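PDB 2YJP: putative ABC transporter, periplasmic binding protein, amino acid from Neisseria gonorrhoeae, which binds L-cysteine and probably delivers it to an amino-acid ABC transporter as its periplasmic solute receptor. Local coordinates for residues Thr126-Pro129 / Glu130-Glu133; Pro155-Asp158 / Met159-Lys163; Thr197-Ala200 / Leu201-Gly204. The protein carries 1 engineered substitution. One frame throughout, in Å; residues are numbered along the deposited sequence.

Contact 1 (Thr126-Pro129 / Glu130-Glu133); sequences TQTP and ERAE. With CYS (cysteine), chain D.
Arg131 is bonded to Thr128 through its backbone N and to Thr126 through its guanidinium. Thr128 OG1 accepts from Arg131 N at 3.1 Å, with an N-H...O angle of 165°. The hydroxyl is placed for this by a chi1 of 75°, which sets OG1 between the backbone N and the carbonyl carbon of its own residue. At the far end Arg131 NH1 donates to Thr126 O over 2.8 Å, in the carbonyl plane and on a lone pair, and the acceptor lies near the guanidinium plane.

The first of these is a capping bond. Thr128 is the N-cap of the short helix 129-132: its hydroxyl takes a first-turn N-H, and its carbonyl O accepts from Ala132 N at 3.0 Å. The next bond, Glu133 N to Pro129 O at 3.4 Å, is weak, which fits a helix of barely one turn.

Van der Waals contact comes from the arginine stem. Extended from CG to NE, it runs back past the Thr128 side chain toward the Thr126 carbonyl, with Arg131 CB 3.4 Å from Thr128 OG1 and Arg131 CD 4.1 Å from Thr128 CG2.

Ligand bonds make up the remaining kind. The cysteine carboxylate is gripped by Arg131 through two nitrogens, NH1 reaching its O and NH2 its OXT at 2.9 Å, both fairly straight. The same carboxylate O takes Thr126 N almost straight, at 177°, while Thr126 OG1 accepts from the ligand's amino N at 2.8 Å. NH1 therefore serves the ligand and the Thr126 carbonyl together, fixing the rotation of the guanidinium. Arg109 also bonds the ligand from beside Arg131, and Asp212 and Thr174 are further ligand partners.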
loop_
_atom_site.group_PDB
_atom_site.type_symbol
_atom_site.label_atom_id
_atom_site.label_comp_id
_atom_site.label_asym_id
_atom_site.label_seq_id
_atom_site.Cartn_x
_atom_site.Cartn_y
_atom_site.Cartn_z
ATOM N N THR A 126 -3.484 4.547 -0.561
ATOM C CA THR A 126 -3.970 5.533 0.371
ATOM C C THR A 126 -4.984 6.409 -0.363
ATOM O O THR A 126 -4.727 6.898 -1.463
ATOM C CB THR A 126 -2.837 6.415 0.902
ATOM O OG1 THR A 126 -1.857 5.599 1.585
ATOM C CG2 THR A 126 -3.404 7.508 1.873
ATOM N N GLN A 127 -6.130 6.590 0.264
ATOM C CA GLN A 127 -7.156 7.511 -0.207
ATOM C C GLN A 127 -6.772 8.945 0.092
ATOM O O GLN A 127 -6.409 9.269 1.231
ATOM C CB GLN A 127 -8.461 7.174 0.496
ATOM C CG GLN A 127 -9.553 8.194 0.227
ATOM C CD GLN A 127 -10.925 7.778 0.746
ATOM O OE1 GLN A 127 -11.048 6.940 1.642
ATOM N NE2 GLN A 127 -11.974 8.388 0.176
ATOM N N THR A 128 -6.788 9.776 -0.950
ATOM C CA THR A 128 -6.594 11.223 -0.831
ATOM C C THR A 128 -7.653 11.941 -1.667
ATOM O O THR A 128 -8.177 11.371 -2.611
ATOM C CB THR A 128 -5.164 11.692 -1.288
ATOM O OG1 THR A 128 -5.050 11.678 -2.729
ATOM C CG2 THR A 128 -4.067 10.814 -0.654
ATOM N N PRO A 129 -7.953 13.211 -1.328
ATOM C CA PRO A 129 -8.893 13.963 -2.158
ATOM C C PRO A 129 -8.440 14.062 -3.619
ATOM O O PRO A 129 -9.304 13.952 -4.515
ATOM C CB PRO A 129 -8.910 15.353 -1.508
ATOM C CG PRO A 129 -8.427 15.111 -0.064
ATOM C CD PRO A 129 -7.427 14.000 -0.194
ATOM N N GLU A 130 -7.124 14.245 -3.874
ATOM C CA GLU A 130 -6.665 14.367 -5.275
ATOM C C GLU A 130 -6.881 13.037 -6.030
ATOM O O GLU A 130 -7.346 13.025 -7.151
ATOM C CB GLU A 130 -5.212 14.919 -5.392
ATOM C CG GLU A 130 -4.537 14.702 -6.770
ATOM C CD GLU A 130 -3.289 15.604 -7.029
ATOM O OE1 GLU A 130 -3.405 16.843 -6.915
ATOM O OE2 GLU A 130 -2.205 15.077 -7.395
ATOM N N ARG A 131 -6.534 11.925 -5.401
ATOM C CA ARG A 131 -6.706 10.631 -6.047
ATOM C C ARG A 131 -8.211 10.363 -6.334
ATOM O O ARG A 131 -8.583 9.786 -7.358
ATOM C CB ARG A 131 -6.091 9.527 -5.174
ATOM C CG ARG A 131 -4.562 9.454 -5.322
ATOM C CD ARG A 131 -3.902 8.760 -4.178
ATOM N NE ARG A 131 -2.432 8.716 -4.311
ATOM C CZ ARG A 131 -1.645 7.872 -3.639
ATOM N NH1 ARG A 131 -2.210 7.039 -2.772
ATOM N NH2 ARG A 131 -0.310 7.886 -3.803
ATOM N N ALA A 132 -9.054 10.801 -5.405
ATOM C CA ALA A 132 -10.482 10.580 -5.483
ATOM C C ALA A 132 -11.108 11.331 -6.659
ATOM O O ALA A 132 -12.189 11.005 -7.043
ATOM C CB ALA A 132 -11.158 10.942 -4.146
ATOM N N GLU A 133 -10.409 12.300 -7.238
ATOM C CA GLU A 133 -10.792 12.902 -8.508
ATOM C C GLU A 133 -10.603 11.965 -9.686
ATOM O O GLU A 133 -11.260 12.108 -10.705
ATOM C CB GLU A 133 -9.991 14.202 -8.771
ATOM C CG GLU A 133 -10.369 15.365 -7.868
ATOM C CD GLU A 133 -9.450 16.571 -8.059
ATOM O OE1 GLU A 133 -8.926 16.763 -9.174
ATOM O OE2 GLU A 133 -9.237 17.351 -7.100
HETATM N N CYS D . -0.068 3.673 0.663
HETATM C CA CYS D . 0.814 4.701 0.064
HETATM C C CYS D . 0.202 5.215 -1.240
HETATM O O CYS D . -0.935 4.785 -1.603
HETATM C CB CYS D . 2.202 4.154 -0.238
HETATM S SG CYS D . 2.224 2.705 -1.308
HETATM O OXT CYS D . 0.828 6.052 -1.897
#

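Contact 2 (Pro155-Asp158 / Met159-Lys163); sequences PITD and MAQLK
Gln161 turns its side-chain amide back onto Thr157 and Asp158, and OE1 collects two backbone N-H groups. Thr157 N donates to it over 2.7 Å in the plane of the amide carbonyl, whereas Asp158 N, 2.9 Å from Gln161 OE1, comes from above that plane, 46° out of it. The two donors thus occupy different directions around one oxygen. Both bonds are fairly straight, the first at 167°.

The bonding between Gln161 and Asp158 is reciprocal: Gln161 OE1 accepts from Asp158 N, and Asp158 OD1 from Gln161 N. Gln161 N is in fact shared between Asp158 O and Asp158 OD1, 3.1 Å away in each case, and OD1 is met nearly along its C-O axis. A chi1 of 73° carries the carboxylate over the turn, where it crosses the Gln161 chain at about a right angle. This pairing sits at the start of the 3-10 turn 160-162, in the connection from strand 142-151 to strand 166-170.

Beyond this shell, one water accepts from Gln161 NE2 at 2.8 Å and donates to Pro155 O; it also bonds Thr157 OG1. On the buried side Ile156 CD1 lies 3.8 Å from Gln161 CB, and Ile156 CG2 meets Leu162 CD2 at 3.9 Å. Further out, Ile156 N is bonded to Ser150 OG, Leu162 packs on Val186 and Val207, and Met159 lies on His183, which with Glu185 binds a zinc ion.

The chemistry settles which way round the amide sits: the oxygen must face the two N-H donors, leaving NE2 to donate a hydrogen bond to the water. With both amide ends used, the Gln161 side chain is held against flipping, and two backbone N-H groups ahead of the turn are satisfied by one side-chain oxygen.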
loop_
_atom_site.group_PDB
_atom_site.type_symbol
_atom_site.label_atom_id
_atom_site.label_comp_id
_atom_site.label_asym_id
_atom_site.label_seq_id
_atom_site.Cartn_x
_atom_site.Cartn_y
_atom_site.Cartn_z
ATOM N N PRO A 155 21.164 9.428 12.165
ATOM C CA PRO A 155 19.688 9.454 12.109
ATOM C C PRO A 155 19.158 10.814 11.625
ATOM O O PRO A 155 19.716 11.887 11.981
ATOM C CB PRO A 155 19.263 9.221 13.577
ATOM C CG PRO A 155 20.579 9.477 14.449
ATOM C CD PRO A 155 21.731 9.366 13.533
ATOM N N ILE A 156 18.092 10.789 10.851
ATOM C CA ILE A 156 17.451 12.014 10.496
ATOM C C ILE A 156 16.130 12.136 11.292
ATOM O O ILE A 156 15.229 11.237 11.198
ATOM C CB ILE A 156 17.148 11.984 8.995
ATOM C CG1 ILE A 156 18.443 11.865 8.176
ATOM C CG2 ILE A 156 16.269 13.203 8.575
ATOM C CD1 ILE A 156 19.473 13.094 8.346
ATOM N N THR A 157 16.003 13.248 12.015
ATOM C CA THR A 157 14.850 13.514 12.888
ATOM C C THR A 157 14.221 14.838 12.532
ATOM O O THR A 157 13.122 15.136 12.973
ATOM C CB THR A 157 15.234 13.532 14.390
ATOM O OG1 THR A 157 16.326 14.461 14.616
ATOM C CG2 THR A 157 15.639 12.087 14.910
ATOM N N ASP A 158 14.907 15.701 11.783
ATOM C CA ASP A 158 14.208 16.907 11.385
ATOM C C ASP A 158 14.530 17.356 9.937
ATOM O O ASP A 158 15.537 16.937 9.352
ATOM C CB ASP A 158 14.440 18.008 12.408
ATOM C CG ASP A 158 15.840 18.555 12.335
ATOM O OD1 ASP A 158 16.430 18.728 11.363
ATOM O OD2 ASP A 158 16.539 18.922 13.183
ATOM N N MET A 159 13.694 18.233 9.374
ATOM C CA MET A 159 13.838 18.649 7.957
ATOM C C MET A 159 15.107 19.490 7.711
ATOM O O MET A 159 15.772 19.349 6.671
ATOM C CB MET A 159 12.609 19.420 7.507
ATOM C CG MET A 159 11.290 18.675 7.832
ATOM S SD MET A 159 11.304 17.193 6.847
ATOM C CE MET A 159 9.715 16.430 7.363
ATOM N N ALA A 160 15.505 20.344 8.655
ATOM C CA ALA A 160 16.789 21.059 8.464
ATOM C C ALA A 160 17.969 20.117 8.176
ATOM O O ALA A 160 18.936 20.489 7.529
ATOM C CB ALA A 160 17.148 21.974 9.653
ATOM N N GLN A 161 17.910 18.895 8.691
ATOM C CA GLN A 161 18.964 17.895 8.468
ATOM C C GLN A 161 19.026 17.417 7.012
ATOM O O GLN A 161 20.038 16.862 6.584
ATOM C CB GLN A 161 18.810 16.711 9.414
ATOM C CG GLN A 161 19.258 17.008 10.847
ATOM C CD GLN A 161 18.767 15.957 11.820
ATOM O OE1 GLN A 161 17.783 15.255 11.574
ATOM N NE2 GLN A 161 19.422 15.872 12.933
ATOM N N LEU A 162 17.997 17.682 6.208
ATOM C CA LEU A 162 18.088 17.353 4.818
ATOM C C LEU A 162 18.843 18.399 3.936
ATOM O O LEU A 162 19.124 18.130 2.740
ATOM C CB LEU A 162 16.715 16.970 4.289
ATOM C CG LEU A 162 16.056 15.780 5.027
ATOM C CD1 LEU A 162 14.576 15.598 4.642
ATOM C CD2 LEU A 162 16.798 14.450 4.888
ATOM N N LYS A 163 19.243 19.546 4.511
ATOM C CA LYS A 163 19.975 20.576 3.747
ATOM C C LYS A 163 21.199 20.052 2.965
ATOM O O LYS A 163 22.131 19.455 3.554
ATOM C CB LYS A 163 20.452 21.681 4.690
ATOM C CG LYS A 163 21.164 22.876 4.009
ATOM C CD LYS A 163 20.155 23.922 3.516
HETATM O O HOH W 1 19.105 13.514 14.370
#

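Contact 3 (Thr197-Ala200 / Leu201-Gly204); sequences TFDA and LKDG. With ZN (zinc ion), chain H; EDO (1,2-ethanediol), chain K.
Asp199 and Lys202 lie side by side, pointing the same way, and form a long salt bridge of 3.7 Å between OD1 and NZ. The lysine chain bends at chi3 (67°) to bring NZ round to the carboxylate. Being long, the ion pair is probably a modest one.

Backbone hydrogen bonds carry the rest of the local grip. Phe198 O takes two donors: Lys202 N at 3.0 Å, almost straight at 173°, and Leu201 N from high above the carbonyl plane. Asp203 N follows with 2.9 Å to Asp199 O. At the end Gly204 N turns back to Leu201 O, and Gly204 takes up a positive phi of 75° which, with two bonds back into the last turn, makes a Schellman motif.

Metal binding involves Asp203, whose OD2 lies 2.5 Å from a zinc ion, long for a zinc-oxygen bond, so the coordination looks loose in this model. The nearer Asp199 oxygen, OD2, stays 5.0 Å from the same zinc, although both aspartates are zinc ligands in a structure of this protein.

Apolar contacts point inward: Phe198 meets the Trp219 ring, and Ala200 and Leu201 pack on Leu168. Helix 194-202 thus covers parallel strands 166-170, 187-191 and 208-212 and links the last two, a beta-alpha-beta crossover of the alpha/beta lobe typical of periplasmic binding proteins.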
loop_
_atom_site.group_PDB
_atom_site.type_symbol
_atom_site.label_atom_id
_atom_site.label_comp_id
_atom_site.label_asym_id
_atom_site.label_seq_id
_atom_site.Cartn_x
_atom_site.Cartn_y
_atom_site.Cartn_z
ATOM N N THR A 197 14.234 1.558 -4.440
ATOM C CA THR A 197 14.281 2.679 -3.499
ATOM C C THR A 197 15.050 2.313 -2.203
ATOM O O THR A 197 15.933 3.046 -1.744
ATOM C CB THR A 197 12.866 3.163 -3.163
ATOM O OG1 THR A 197 12.164 3.421 -4.387
ATOM C CG2 THR A 197 12.924 4.461 -2.332
ATOM N N PHE A 198 14.752 1.158 -1.654
ATOM C CA PHE A 198 15.431 0.737 -0.464
ATOM C C PHE A 198 16.900 0.329 -0.772
ATOM O O PHE A 198 17.771 0.601 0.034
ATOM C CB PHE A 198 14.676 -0.373 0.222
ATOM C CG PHE A 198 13.450 0.075 0.892
ATOM C CD1 PHE A 198 13.487 0.585 2.211
ATOM C CD2 PHE A 198 12.213 0.006 0.235
ATOM C CE1 PHE A 198 12.343 1.002 2.848
ATOM C CE2 PHE A 198 11.039 0.420 0.901
ATOM C CZ PHE A 198 11.097 0.890 2.211
ATOM N N ASP A 199 17.150 -0.307 -1.924
ATOM C CA ASP A 199 18.514 -0.548 -2.366
ATOM C C ASP A 199 19.273 0.782 -2.469
ATOM O O ASP A 199 20.430 0.847 -2.116
ATOM C CB ASP A 199 18.629 -1.293 -3.723
ATOM C CG ASP A 199 18.282 -2.800 -3.638
ATOM O OD1 ASP A 199 18.315 -3.403 -2.521
ATOM O OD2 ASP A 199 17.982 -3.413 -4.717
ATOM N N ALA A 200 18.655 1.839 -2.967
ATOM C CA ALA A 200 19.429 3.064 -3.078
ATOM C C ALA A 200 19.786 3.597 -1.695
ATOM O O ALA A 200 20.775 4.317 -1.530
ATOM C CB ALA A 200 18.681 4.103 -3.870
ATOM N N LEU A 201 18.993 3.225 -0.692
ATOM C CA LEU A 201 19.236 3.731 0.655
ATOM C C LEU A 201 20.394 2.954 1.252
ATOM O O LEU A 201 21.375 3.555 1.778
ATOM C CB LEU A 201 17.961 3.694 1.514
ATOM C CG LEU A 201 18.203 4.076 2.987
ATOM C CD1 LEU A 201 18.394 5.577 3.139
ATOM C CD2 LEU A 201 17.091 3.538 3.859
ATOM N N LYS A 202 20.342 1.624 1.069
ATOM C CA LYS A 202 21.483 0.753 1.423
ATOM C C LYS A 202 22.784 1.214 0.762
ATOM O O LYS A 202 23.855 1.121 1.381
ATOM C CB LYS A 202 21.199 -0.733 1.082
ATOM C CG LYS A 202 20.315 -1.485 2.117
ATOM C CD LYS A 202 19.468 -2.580 1.511
ATOM C CE LYS A 202 20.278 -3.698 0.996
ATOM N NZ LYS A 202 19.475 -4.911 0.624
ATOM N N ASP A 203 22.710 1.660 -0.508
ATOM C CA ASP A 203 23.895 2.110 -1.236
ATOM C C ASP A 203 24.332 3.556 -0.880
ATOM O O ASP A 203 25.299 4.057 -1.435
ATOM C CB ASP A 203 23.652 2.016 -2.728
ATOM C CG ASP A 203 23.539 0.550 -3.233
ATOM O OD1 ASP A 203 23.967 -0.414 -2.555
ATOM O OD2 ASP A 203 22.986 0.352 -4.355
ATOM N N GLY A 204 23.609 4.251 -0.004
ATOM C CA GLY A 204 23.969 5.624 0.333
ATOM C C GLY A 204 23.629 6.660 -0.737
ATOM O O GLY A 204 24.224 7.720 -0.780
HETATM ZN ZN ZN H . 22.812 -2.126 -4.784
HETATM C C1 EDO K . 24.975 -1.212 4.053
HETATM O O1 EDO K . 24.148 -0.007 4.043
HETATM C C2 EDO K . 25.408 -1.501 5.493
HETATM O O2 EDO K . 24.474 -1.020 6.488
#

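The contacts follow one another along the chain without overlap. Contact 1 lies on the connection from strand 120-121 of the parallel sheet to strand 135-137 of the mixed sheet, at the cysteine pocket between them. Residues 155-163 connect strands 142-151 and 166-170 of the mixed sheet, whereas contact 3 closes helix 194-202, which packs on strand 166-170. The centres of contacts 2 and 3 are 17 Å apart and their nearest atoms about 8 Å, so they are neighbours that do not touch. Contact 3 supplies a zinc ligand, Asp203, and contact 2 lies beside the zinc site of His183 and Glu185; both are distant from contact 1, about 28 and 29 Å centre to centre.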